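ORF10 (Moritella marina, PDB 6RIW) supplies the ketosynthase and chain length factor domains of a polyunsaturated fatty acid synthase, and probably catalyses acyl chain extension by condensation. Local coordinates at residues Glu2-Val7 against Tyr209-Lys214; Lys204-Tyr209 against Asn216-Gly221; Val267-Ser272 against Asp277-Tyr282; Ile284-Ala289 against Thr455-Phe460. All blocks are in the same frame, centred on the assembly; numbering follows the deposited sequence.

Interaction 1 (Glu2-Val7 against Tyr209-Lys214)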
loop_
_atom_site.group_PDB
_atom_site.type_symbol
_atom_site.label_atom_id
_atom_site.label_comp_id
_atom_site.label_asym_id
_atom_site.label_seq_id
_atom_site.Cartn_x
_atom_site.Cartn_y
_atom_site.Cartn_z
ATOM N N GLU A 2 15.862 22.337 8.234
ATOM C CA GLU A 2 15.038 23.355 8.878
ATOM C C GLU A 2 13.893 22.760 9.701
ATOM O O GLU A 2 13.264 21.776 9.307
ATOM C CB GLU A 2 14.465 24.296 7.815
ATOM C CG GLU A 2 13.674 25.432 8.394
ATOM C CD GLU A 2 13.079 26.319 7.339
ATOM O OE1 GLU A 2 13.291 26.034 6.140
ATOM O OE2 GLU A 2 12.399 27.302 7.713
ATOM N N ASN A 3 13.627 23.378 10.857
ATOM C CA ASN A 3 12.414 23.121 11.628
ATOM C C ASN A 3 11.175 23.068 10.740
ATOM O O ASN A 3 10.946 23.964 9.922
ATOM C CB ASN A 3 12.210 24.230 12.663
ATOM C CG ASN A 3 13.137 24.098 13.857
ATOM O OD1 ASN A 3 13.765 23.052 14.073
ATOM N ND2 ASN A 3 13.207 25.158 14.655
ATOM N N ILE A 4 10.357 22.034 10.937
ATOM C CA ILE A 4 9.050 21.921 10.297
ATOM C C ILE A 4 7.983 22.205 11.345
ATOM O O ILE A 4 8.023 21.640 12.445
ATOM C CB ILE A 4 8.850 20.528 9.665
ATOM C CG1 ILE A 4 9.936 20.274 8.606
ATOM C CG2 ILE A 4 7.443 20.422 9.072
ATOM C CD1 ILE A 4 9.919 21.292 7.446
ATOM N N ALA A 5 7.042 23.081 11.012
ATOM C CA ALA A 5 5.929 23.416 11.893
ATOM C C ALA A 5 4.712 22.590 11.508
ATOM O O ALA A 5 4.384 22.484 10.322
ATOM C CB ALA A 5 5.587 24.901 11.806
ATOM N N VAL A 6 4.064 21.994 12.511
ATOM C CA VAL A 6 2.738 21.412 12.360
ATOM C C VAL A 6 1.707 22.515 12.564
ATOM O O VAL A 6 1.598 23.078 13.663
ATOM C CB VAL A 6 2.518 20.269 13.361
ATOM C CG1 VAL A 6 1.156 19.584 13.091
ATOM C CG2 VAL A 6 3.680 19.292 13.306
ATOM N N VAL A 7 0.945 22.829 11.518
ATOM C CA VAL A 7 0.030 23.967 11.566
ATOM C C VAL A 7 -1.429 23.559 11.481
ATOM O O VAL A 7 -2.310 24.434 11.523
ATOM C CB VAL A 7 0.368 25.004 10.481
ATOM C CG1 VAL A 7 1.821 25.460 10.637
ATOM C CG2 VAL A 7 0.138 24.428 9.059
ATOM N N TYR A 209 10.054 16.446 1.515
ATOM C CA TYR A 209 9.613 17.176 0.336
ATOM C C TYR A 209 9.602 18.681 0.602
ATOM O O TYR A 209 9.856 19.472 -0.318
ATOM C CB TYR A 209 8.231 16.688 -0.126
ATOM C CG TYR A 209 8.313 15.417 -0.991
ATOM C CD1 TYR A 209 9.150 14.376 -0.624
ATOM C CD2 TYR A 209 7.578 15.285 -2.188
ATOM C CE1 TYR A 209 9.266 13.205 -1.400
ATOM C CE2 TYR A 209 7.684 14.114 -2.978
ATOM C CZ TYR A 209 8.527 13.076 -2.558
ATOM O OH TYR A 209 8.673 11.905 -3.288
ATOM N N LEU A 210 9.316 19.088 1.846
ATOM C CA LEU A 210 9.451 20.496 2.209
ATOM C C LEU A 210 10.913 20.936 2.164
ATOM O O LEU A 210 11.209 22.047 1.719
ATOM C CB LEU A 210 8.832 20.768 3.595
ATOM C CG LEU A 210 7.301 20.651 3.686
ATOM C CD1 LEU A 210 6.768 20.719 5.114
ATOM C CD2 LEU A 210 6.554 21.695 2.798
ATOM N N HIS A 211 11.840 20.081 2.596
ATOM C CA HIS A 211 13.247 20.482 2.647
ATOM C C HIS A 211 13.864 20.625 1.264
ATOM O O HIS A 211 14.784 21.432 1.084
ATOM C CB HIS A 211 14.048 19.484 3.472
ATOM C CG HIS A 211 13.768 19.577 4.937
ATOM N ND1 HIS A 211 13.744 18.477 5.765
ATOM C CD2 HIS A 211 13.498 20.648 5.722
ATOM C CE1 HIS A 211 13.481 18.867 7.001
ATOM N NE2 HIS A 211 13.317 20.177 7.001
ATOM N N THR A 212 13.393 19.863 0.275
ATOM C CA THR A 212 13.937 20.025 -1.068
ATOM C C THR A 212 13.175 21.058 -1.874
ATOM O O THR A 212 13.523 21.299 -3.032
ATOM C CB THR A 212 13.947 18.685 -1.817
ATOM O OG1 THR A 212 12.609 18.182 -1.944
ATOM C CG2 THR A 212 14.805 17.636 -1.070
ATOM N N GLY A 213 12.140 21.662 -1.301
ATOM C CA GLY A 213 11.362 22.610 -2.069
ATOM C C GLY A 213 10.456 21.996 -3.115
ATOM O O GLY A 213 9.954 22.717 -3.984
ATOM N N LYS A 214 10.228 20.681 -3.068
ATOM C CA LYS A 214 9.240 20.074 -3.953
ATOM C C LYS A 214 7.833 20.560 -3.641
ATOM O O LYS A 214 6.951 20.463 -4.505
ATOM C CB LYS A 214 9.327 18.546 -3.862
ATOM C CG LYS A 214 10.556 17.977 -4.601
ATOM C CD LYS A 214 10.403 16.490 -4.999
ATOM C CE LYS A 214 11.603 16.004 -5.846
ATOM N NZ LYS A 214 12.990 16.182 -5.207
#
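His211, in the last turn of helix 198-211, gives the single hydrogen bond of this contact. Its NE2 donates to Glu2 O at 2.8 Å, and the bond is nearly straight, with an angle of 162° at the hydrogen. The carbonyl lies at the edge of the imidazole, close to the ring plane. The N-H in turn meets a lone pair of Glu2 O, in the carbonyl plane. The carboxylate of Glu2 is used in another way: its OE2 bonds to Ser272 OG.

The apolar part centres on Ile4, the first residue of strand 4-12. Its CG1 sits beside the backbone N (chi1 -60°), and from there CD1 reaches both helix residues. Ile4 CD1 lies 3.6 Å from His211 NE2, coming at the ring obliquely. Ile4 CG1 follows at 3.7 Å from His211 NE2. Ile4 CD1 also meets Leu210 CD1 at 4.0 Å, and Ile4 CG2 touches the same methyl. Leu268 of strand 259-270 packs on Ile4 and Leu210 alike.

Without the imidazole, as with an alanine here, Glu2 O would probably lose its donor and the N-terminal residues could shift. Met1, which packs on His211, binds the magnesium ion through its O. The bond implies that NE2 carries a proton, and it is consistent with a fixed position for the start of the chain, next to the magnesium ion.

Interaction 2 (Lys204-Tyr209 against Asn216-Gly221)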
loop_
_atom_site.group_PDB
_atom_site.type_symbol
_atom_site.label_atom_id
_atom_site.label_comp_id
_atom_site.label_asym_id
_atom_site.label_seq_id
_atom_site.Cartn_x
_atom_site.Cartn_y
_atom_site.Cartn_z
ATOM N N LYS A 204 7.663 11.963 7.959
ATOM C CA LYS A 204 9.077 12.180 7.684
ATOM C C LYS A 204 9.315 12.468 6.201
ATOM O O LYS A 204 10.035 13.404 5.850
ATOM C CB LYS A 204 9.889 10.972 8.153
ATOM C CG LYS A 204 11.385 11.058 7.851
ATOM C CD LYS A 204 12.002 12.289 8.510
ATOM C CE LYS A 204 13.489 12.470 8.132
ATOM N NZ LYS A 204 13.823 11.977 6.764
ATOM N N LEU A 205 8.706 11.683 5.304
ATOM C CA LEU A 205 8.918 11.951 3.884
ATOM C C LEU A 205 8.266 13.257 3.454
ATOM O O LEU A 205 8.756 13.921 2.530
ATOM C CB LEU A 205 8.379 10.780 3.043
ATOM C CG LEU A 205 9.123 9.465 3.240
ATOM C CD1 LEU A 205 8.494 8.406 2.332
ATOM C CD2 LEU A 205 10.612 9.597 2.935
ATOM N N ALA A 206 7.170 13.653 4.099
ATOM C CA ALA A 206 6.571 14.938 3.750
ATOM C C ALA A 206 7.476 16.090 4.180
ATOM O O ALA A 206 7.617 17.081 3.447
ATOM C CB ALA A 206 5.178 15.075 4.378
ATOM N N CYS A 207 8.117 15.966 5.354
ATOM C CA CYS A 207 9.155 16.924 5.739
ATOM C C CYS A 207 10.273 16.981 4.703
ATOM O O CYS A 207 10.745 18.075 4.355
ATOM C CB CYS A 207 9.752 16.578 7.110
ATOM S SG CYS A 207 8.601 16.667 8.493
ATOM N N ASP A 208 10.716 15.817 4.205
ATOM C CA ASP A 208 11.744 15.780 3.156
ATOM C C ASP A 208 11.322 16.575 1.929
ATOM O O ASP A 208 12.145 17.261 1.312
ATOM C CB ASP A 208 12.034 14.343 2.712
ATOM C CG ASP A 208 12.732 13.511 3.770
ATOM O OD1 ASP A 208 13.233 14.064 4.776
ATOM O OD2 ASP A 208 12.785 12.269 3.574
ATOM N N TYR A 209 10.054 16.446 1.515
ATOM C CA TYR A 209 9.613 17.176 0.336
ATOM C C TYR A 209 9.602 18.681 0.602
ATOM O O TYR A 209 9.856 19.472 -0.318
ATOM C CB TYR A 209 8.231 16.688 -0.126
ATOM C CG TYR A 209 8.313 15.417 -0.991
ATOM C CD1 TYR A 209 9.150 14.376 -0.624
ATOM C CD2 TYR A 209 7.578 15.285 -2.188
ATOM C CE1 TYR A 209 9.266 13.205 -1.400
ATOM C CE2 TYR A 209 7.684 14.114 -2.978
ATOM C CZ TYR A 209 8.527 13.076 -2.558
ATOM O OH TYR A 209 8.673 11.905 -3.288
ATOM N N ASN A 216 5.598 23.647 -0.852
ATOM C CA ASN A 216 5.616 24.682 0.181
ATOM C C ASN A 216 4.669 24.379 1.329
ATOM O O ASN A 216 4.726 25.055 2.361
ATOM C CB ASN A 216 5.275 26.050 -0.426
ATOM C CG ASN A 216 6.300 26.490 -1.455
ATOM O OD1 ASN A 216 7.486 26.157 -1.355
ATOM N ND2 ASN A 216 5.842 27.216 -2.467
ATOM N N MET A 217 3.821 23.365 1.178
ATOM C CA MET A 217 2.980 22.842 2.234
ATOM C C MET A 217 2.810 21.360 1.941
ATOM O O MET A 217 2.842 20.947 0.774
ATOM C CB MET A 217 1.622 23.568 2.269
ATOM C CG MET A 217 0.720 23.233 3.452
ATOM S SD MET A 217 -0.803 24.235 3.443
ATOM C CE MET A 217 -0.568 25.247 1.975
ATOM N N MET A 218 2.677 20.556 2.996
ATOM C CA MET A 218 2.403 19.134 2.806
ATOM C C MET A 218 1.322 18.663 3.770
ATOM O O MET A 218 1.328 19.024 4.952
ATOM C CB MET A 218 3.662 18.267 3.015
ATOM C CG MET A 218 4.699 18.352 1.900
ATOM S SD MET A 218 4.122 17.740 0.306
ATOM C CE MET A 218 3.921 15.968 0.663
ATOM N N LEU A 219 0.411 17.831 3.264
ATOM C CA LEU A 219 -0.445 16.996 4.103
ATOM C C LEU A 219 0.248 15.657 4.331
ATOM O O LEU A 219 0.790 15.056 3.391
ATOM C CB LEU A 219 -1.804 16.765 3.438
ATOM C CG LEU A 219 -2.815 17.911 3.396
ATOM C CD1 LEU A 219 -4.022 17.491 2.585
ATOM C CD2 LEU A 219 -3.248 18.284 4.786
ATOM N N ALA A 220 0.271 15.206 5.574
ATOM C CA ALA A 220 0.822 13.896 5.875
ATOM C C ALA A 220 -0.104 13.198 6.857
ATOM O O ALA A 220 -0.498 13.772 7.875
ATOM C CB ALA A 220 2.245 13.979 6.450
ATOM N N GLY A 221 -0.425 11.954 6.570
ATOM C CA GLY A 221 -1.385 11.265 7.395
ATOM C C GLY A 221 -1.463 9.815 6.996
ATOM O O GLY A 221 -0.594 9.312 6.281
#
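Ala206 and Met218 meet without any hydrogen bond; the shortest side-chain polar bond within the two segments is Lys204 NZ to Asp208 OD1, at 2.9 Å. It is a salt bridge along one turn of helix 198-211, taken up by the syn lone pair of OD1. It lies on a side of the helix turned from the strand.

The contact with strand 217-224 is apolar. Ala206 CB points at the strand and fits between two residues of it. Met218 CB and Ala220 CB each lie 3.8 Å from Ala206 CB. Met218 folds back on itself, with chi2 -64° and chi3 -67°. Met218 CG comes to 3.5 Å from Ala206 O, and Met218 CE curls round to 4.0 Å from Ala206 CB. Met218 SD stands 4.3 Å from Tyr209 CB. The ring of Tyr209 leads away from the strand to pack on Leu675 of helix 668-682, in the second ketosynthase-like half. Ile118 of strand 115-120 covers Met218 from outside the two segments.

Were Met218 cut back to an alanine, a gap would be likely to open beside Ala206 CB and Tyr209 CB.

The helix segment runs antiparallel to the strand segment, at 171°, with their axes 8.2 Å apart. The small side chains of Ala206 and Ala220 are consistent with this close approach. A buried helix lying along a sheet strand fits the layered alpha/beta architecture of the thiolase-like ketosynthases.

Interaction 3 (Val267-Ser272 against Asp277-Tyr282)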
loop_
_atom_site.group_PDB
_atom_site.type_symbol
_atom_site.label_atom_id
_atom_site.label_comp_id
_atom_site.label_asym_id
_atom_site.label_seq_id
_atom_site.Cartn_x
_atom_site.Cartn_y
_atom_site.Cartn_z
ATOM N N VAL A 267 -0.998 19.040 8.771
ATOM C CA VAL A 267 -0.560 20.022 7.778
ATOM C C VAL A 267 0.802 20.550 8.207
ATOM O O VAL A 267 0.952 21.021 9.344
ATOM C CB VAL A 267 -1.561 21.189 7.635
ATOM C CG1 VAL A 267 -1.111 22.109 6.506
ATOM C CG2 VAL A 267 -2.966 20.687 7.414
ATOM N N LEU A 268 1.793 20.465 7.310
ATOM C CA LEU A 268 3.183 20.799 7.602
ATOM C C LEU A 268 3.686 21.946 6.733
ATOM O O LEU A 268 3.427 21.987 5.527
ATOM C CB LEU A 268 4.106 19.595 7.378
ATOM C CG LEU A 268 3.719 18.281 8.048
ATOM C CD1 LEU A 268 4.741 17.198 7.731
ATOM C CD2 LEU A 268 3.602 18.479 9.555
ATOM N N LYS A 269 4.463 22.848 7.339
ATOM C CA LYS A 269 5.156 23.897 6.597
ATOM C C LYS A 269 6.541 24.090 7.198
ATOM O O LYS A 269 6.772 23.764 8.364
ATOM C CB LYS A 269 4.385 25.239 6.631
ATOM C CG LYS A 269 3.098 25.254 5.787
ATOM C CD LYS A 269 2.236 26.492 6.101
ATOM C CE LYS A 269 2.898 27.787 5.626
ATOM N NZ LYS A 269 1.905 28.914 5.516
ATOM N N ARG A 270 7.474 24.590 6.388
ATOM C CA ARG A 270 8.747 25.032 6.944
ATOM C C ARG A 270 8.469 26.127 7.977
ATOM O O ARG A 270 7.589 26.967 7.783
ATOM C CB ARG A 270 9.678 25.540 5.822
ATOM C CG ARG A 270 10.115 24.437 4.836
ATOM C CD ARG A 270 10.954 24.960 3.662
ATOM N NE ARG A 270 10.190 25.903 2.858
ATOM C CZ ARG A 270 9.518 25.586 1.757
ATOM N NH1 ARG A 270 8.818 26.510 1.113
ATOM N NH2 ARG A 270 9.526 24.342 1.296
ATOM N N GLN A 271 9.186 26.082 9.100
ATOM C CA GLN A 271 8.885 27.011 10.192
ATOM C C GLN A 271 8.996 28.466 9.744
ATOM O O GLN A 271 8.182 29.304 10.149
ATOM C CB GLN A 271 9.809 26.765 11.384
ATOM C CG GLN A 271 9.365 27.529 12.648
ATOM C CD GLN A 271 10.499 27.692 13.632
ATOM O OE1 GLN A 271 11.650 27.408 13.308
ATOM N NE2 GLN A 271 10.181 28.138 14.843
ATOM N N SER A 272 9.979 28.777 8.893
ATOM C CA SER A 272 10.113 30.138 8.365
ATOM C C SER A 272 8.821 30.615 7.711
ATOM O O SER A 272 8.387 31.754 7.929
ATOM C CB SER A 272 11.264 30.204 7.362
ATOM O OG SER A 272 11.075 29.260 6.325
ATOM N N ASP A 277 3.653 33.624 7.820
ATOM C CA ASP A 277 2.247 33.666 7.439
ATOM C C ASP A 277 1.301 33.723 8.632
ATOM O O ASP A 277 0.086 33.795 8.428
ATOM C CB ASP A 277 1.895 32.458 6.552
ATOM C CG ASP A 277 2.682 32.438 5.238
ATOM O OD1 ASP A 277 3.103 33.513 4.772
ATOM O OD2 ASP A 277 2.892 31.345 4.665
ATOM N N GLY A 278 1.815 33.694 9.860
ATOM C CA GLY A 278 0.959 33.819 11.028
ATOM C C GLY A 278 0.145 32.587 11.365
ATOM O O GLY A 278 -0.948 32.705 11.932
ATOM N N ASP A 279 0.642 31.403 11.021
ATOM C CA ASP A 279 -0.081 30.173 11.303
ATOM C C ASP A 279 -0.013 29.829 12.788
ATOM O O ASP A 279 0.918 30.204 13.498
ATOM C CB ASP A 279 0.492 29.018 10.476
ATOM C CG ASP A 279 0.465 29.302 8.987
ATOM O OD1 ASP A 279 -0.552 29.844 8.505
ATOM O OD2 ASP A 279 1.454 28.987 8.291
ATOM N N HIS A 280 -1.010 29.079 13.249
ATOM C CA HIS A 280 -0.941 28.474 14.568
ATOM C C HIS A 280 -0.009 27.271 14.505
ATOM O O HIS A 280 -0.217 26.369 13.684
ATOM C CB HIS A 280 -2.329 28.052 15.039
ATOM C CG HIS A 280 -2.316 27.352 16.360
ATOM N ND1 HIS A 280 -2.344 25.980 16.476
ATOM C CD2 HIS A 280 -2.237 27.835 17.622
ATOM C CE1 HIS A 280 -2.292 25.647 17.753
ATOM N NE2 HIS A 280 -2.231 26.755 18.470
ATOM N N ILE A 281 1.019 27.253 15.347
ATOM C CA ILE A 281 1.982 26.154 15.381
ATOM C C ILE A 281 1.653 25.252 16.565
ATOM O O ILE A 281 1.684 25.696 17.719
ATOM C CB ILE A 281 3.423 26.686 15.456
ATOM C CG1 ILE A 281 3.731 27.526 14.210
ATOM C CG2 ILE A 281 4.409 25.560 15.598
ATOM C CD1 ILE A 281 5.097 28.208 14.240
ATOM N N TYR A 282 1.349 23.978 16.285
ATOM C CA TYR A 282 1.088 23.015 17.351
ATOM C C TYR A 282 2.376 22.494 17.962
ATOM O O TYR A 282 2.433 22.205 19.167
ATOM C CB TYR A 282 0.296 21.824 16.819
ATOM C CG TYR A 282 -1.171 22.071 16.591
ATOM C CD1 TYR A 282 -1.626 22.556 15.380
ATOM C CD2 TYR A 282 -2.097 21.797 17.580
ATOM C CE1 TYR A 282 -2.957 22.762 15.148
ATOM C CE2 TYR A 282 -3.448 22.005 17.365
ATOM C CZ TYR A 282 -3.870 22.488 16.145
ATOM O OH TYR A 282 -5.207 22.697 15.909
#
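The carboxylates of Asp277 and Asp279 both offer OD2 to Lys269 NZ, but they use different sides. Asp279 OD2 accepts from Lys269 NZ on its syn lone pair at 2.8 Å. Asp277 OD2 accepts from Lys269 NZ on its anti lone pair, pointing away from its other oxygen, also at 2.8 Å. Two rings meet further along the loop. His280 brings CE1 over the centre of the Tyr282 ring, 3.6 Å above its plane, while Tyr282 CD2 lies at the edge of the imidazole.

Lys269 stands on strand 259-270, and its side chain crosses both aspartates at about a right angle. The chain is bent at chi3 (68°), which lifts NZ into place between the two OD2 atoms. Lys269 CE also passes close to Asp279 OD2, at 3.3 Å. Both bonds are salt bridges, so one ammonium group serves two acids. This probably offsets the repulsion between the carboxylates. Tyr106 adds to the group: its OH bonds to Asp279 OD1 and makes a weak bond with Lys269 NZ.

Between the acids, Gly278 has a positive phi of 75° and forms the Schellman motif that ends helix 271-277. The network spans the strand-helix-strand connection by which the chain passes from strand 259-270 through helix 271-277 to strand 283-292, both strands being neighbours of strand 4-12 in the ketosynthase domain.

Interaction 4 (Ile284-Ala289 against Thr455-Phe460). With MG (magnesium ion), chain B.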
loop_
_atom_site.group_PDB
_atom_site.type_symbol
_atom_site.label_atom_id
_atom_site.label_comp_id
_atom_site.label_asym_id
_atom_site.label_seq_id
_atom_site.Cartn_x
_atom_site.Cartn_y
_atom_site.Cartn_z
ATOM N N ILE A 284 6.905 21.640 16.808
ATOM C CA ILE A 284 8.008 21.668 15.859
ATOM C C ILE A 284 8.505 20.240 15.679
ATOM O O ILE A 284 8.753 19.528 16.667
ATOM C CB ILE A 284 9.150 22.585 16.345
ATOM C CG1 ILE A 284 8.671 24.050 16.494
ATOM C CG2 ILE A 284 10.382 22.431 15.440
ATOM C CD1 ILE A 284 8.563 24.847 15.206
ATOM N N ILE A 285 8.626 19.807 14.425
ATOM C CA ILE A 285 9.322 18.565 14.121
ATOM C C ILE A 285 10.792 18.934 13.957
ATOM O O ILE A 285 11.172 19.621 13.004
ATOM C CB ILE A 285 8.761 17.875 12.868
ATOM C CG1 ILE A 285 7.270 17.545 13.074
ATOM C CG2 ILE A 285 9.545 16.600 12.587
ATOM C CD1 ILE A 285 6.558 17.087 11.813
ATOM N N LYS A 286 11.610 18.518 14.926
ATOM C CA LYS A 286 13.010 18.909 14.965
ATOM C C LYS A 286 13.853 18.028 14.067
ATOM O O LYS A 286 14.869 18.484 13.520
ATOM C CB LYS A 286 13.528 18.839 16.407
ATOM C CG LYS A 286 14.836 19.595 16.661
ATOM C CD LYS A 286 14.649 21.122 16.596
ATOM C CE LYS A 286 15.994 21.842 16.649
ATOM N NZ LYS A 286 16.991 21.226 15.691
ATOM N N GLY A 287 13.442 16.778 13.901
ATOM C CA GLY A 287 14.161 15.861 13.046
ATOM C C GLY A 287 13.569 14.476 13.183
ATOM O O GLY A 287 12.561 14.275 13.863
ATOM N N GLY A 288 14.216 13.527 12.526
ATOM C CA GLY A 288 13.794 12.148 12.657
ATOM C C GLY A 288 14.490 11.310 11.612
ATOM O O GLY A 288 15.293 11.809 10.820
ATOM N N ALA A 289 14.154 10.024 11.619
ATOM C CA ALA A 289 14.858 9.096 10.754
ATOM C C ALA A 289 14.025 7.853 10.521
ATOM O O ALA A 289 13.119 7.513 11.290
ATOM C CB ALA A 289 16.211 8.684 11.334
ATOM N N THR A 455 10.452 31.357 17.342
ATOM C CA THR A 455 11.866 31.667 17.161
ATOM C C THR A 455 12.467 30.806 16.052
ATOM O O THR A 455 12.433 29.574 16.127
ATOM C CB THR A 455 12.629 31.444 18.468
ATOM O OG1 THR A 455 12.041 32.245 19.502
ATOM C CG2 THR A 455 14.095 31.823 18.299
ATOM N N LEU A 456 13.044 31.455 15.043
ATOM C CA LEU A 456 13.666 30.751 13.928
ATOM C C LEU A 456 15.107 30.389 14.251
ATOM O O LEU A 456 15.787 31.088 15.007
ATOM C CB LEU A 456 13.630 31.602 12.659
ATOM C CG LEU A 456 12.237 32.017 12.187
ATOM C CD1 LEU A 456 12.311 32.700 10.837
ATOM C CD2 LEU A 456 11.315 30.811 12.124
ATOM N N GLU A 457 15.568 29.286 13.665
ATOM C CA GLU A 457 16.970 28.909 13.780
ATOM C C GLU A 457 17.825 29.854 12.955
ATOM O O GLU A 457 17.444 30.268 11.853
ATOM C CB GLU A 457 17.214 27.480 13.288
ATOM C CG GLU A 457 16.321 26.406 13.874
ATOM C CD GLU A 457 16.143 25.233 12.903
ATOM O OE1 GLU A 457 15.379 25.372 11.901
ATOM O OE2 GLU A 457 16.801 24.190 13.145
ATOM N N THR A 458 19.002 30.180 13.480
ATOM C CA THR A 458 19.901 31.025 12.713
ATOM C C THR A 458 20.678 30.206 11.693
ATOM O O THR A 458 20.978 30.700 10.600
ATOM C CB THR A 458 20.843 31.782 13.657
ATOM O OG1 THR A 458 21.708 32.623 12.890
ATOM C CG2 THR A 458 21.673 30.809 14.492
ATOM N N ASN A 459 20.969 28.948 12.012
ATOM C CA ASN A 459 21.708 28.077 11.114
ATOM C C ASN A 459 21.038 26.711 11.090
ATOM O O ASN A 459 20.748 26.139 12.146
ATOM C CB ASN A 459 23.167 27.945 11.552
ATOM C CG ASN A 459 24.086 27.580 10.404
ATOM O OD1 ASN A 459 25.300 27.765 10.488
ATOM N ND2 ASN A 459 23.511 27.062 9.316
ATOM N N PHE A 460 20.769 26.208 9.891
ATOM C CA PHE A 460 20.318 24.834 9.725
ATOM C C PHE A 460 20.923 24.291 8.444
ATOM O O PHE A 460 21.307 25.047 7.549
ATOM C CB PHE A 460 18.788 24.728 9.701
ATOM C CG PHE A 460 18.111 25.753 8.832
ATOM C CD1 PHE A 460 18.038 25.580 7.458
ATOM C CD2 PHE A 460 17.526 26.884 9.392
ATOM C CE1 PHE A 460 17.397 26.505 6.656
ATOM C CE2 PHE A 460 16.878 27.820 8.591
ATOM C CZ PHE A 460 16.818 27.628 7.216
HETATM MG MG MG B . 15.583 19.805 11.889
HETATM O O HOH W 1 13.344 19.613 11.037
#
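In Lys286 a chi1 of -163° carries CG away from the backbone N, and bends at chi2 and chi4 turn NZ toward Glu457. Glu457 places CG beside its own backbone N and extends beyond it. The two side chains approach obliquely. Lys286 lies in a classic beta bulge of the ketosynthase sheet: it and Gly287 both face Val448 of the neighbouring strand 443-450.

The salt bridge is long, with NZ of Lys286 3.9 Å from OE2 of Glu457. It is the one approach between the segments and covers little surface. Each end has a stronger partner nearby. Lys286 NZ donates to Ala318 O, and Glu457 OE1 accepts from Asn3 N. The charge pair thus probably adds only a modest attraction between the strand and the loop 455-460, which lies between strands 443-450 and 469-478.

The backbone of Lys286 does more. Its psi of -30° departs from strand values, as suits the first position of a classic bulge. Lys286 O binds the magnesium ion at 2.2 Å. Met1 O is a further ligand, so the metal joins the chain start to this strand. A water 2.4 Å from the magnesium can donate a hydrogen bond to Ile285 O at 2.9 Å.

How the interactions relate
All four contacts lie on the same side of the chain's centre, around the ketosynthase strands near the N-terminus, with 455-460 in the loop between strands 443-450 and 469-478. Interactions 1 and 2 are nearest, with centres about 7 Å apart; they share Tyr209 and helix 198-211, and their segments alternate along the chain. Interaction 3 then follows in series. Interaction 4 opens after it, at strand 283-292. Strand 4-12 links the set: it pairs with strand 259-270 of interaction 3 and strand 283-292 of interaction 4. Strand 217-224 joins on through strand 259-270. Interactions 1 and 4 together place the N-terminus between helix 198-211, strand 283-292 and the magnesium ion.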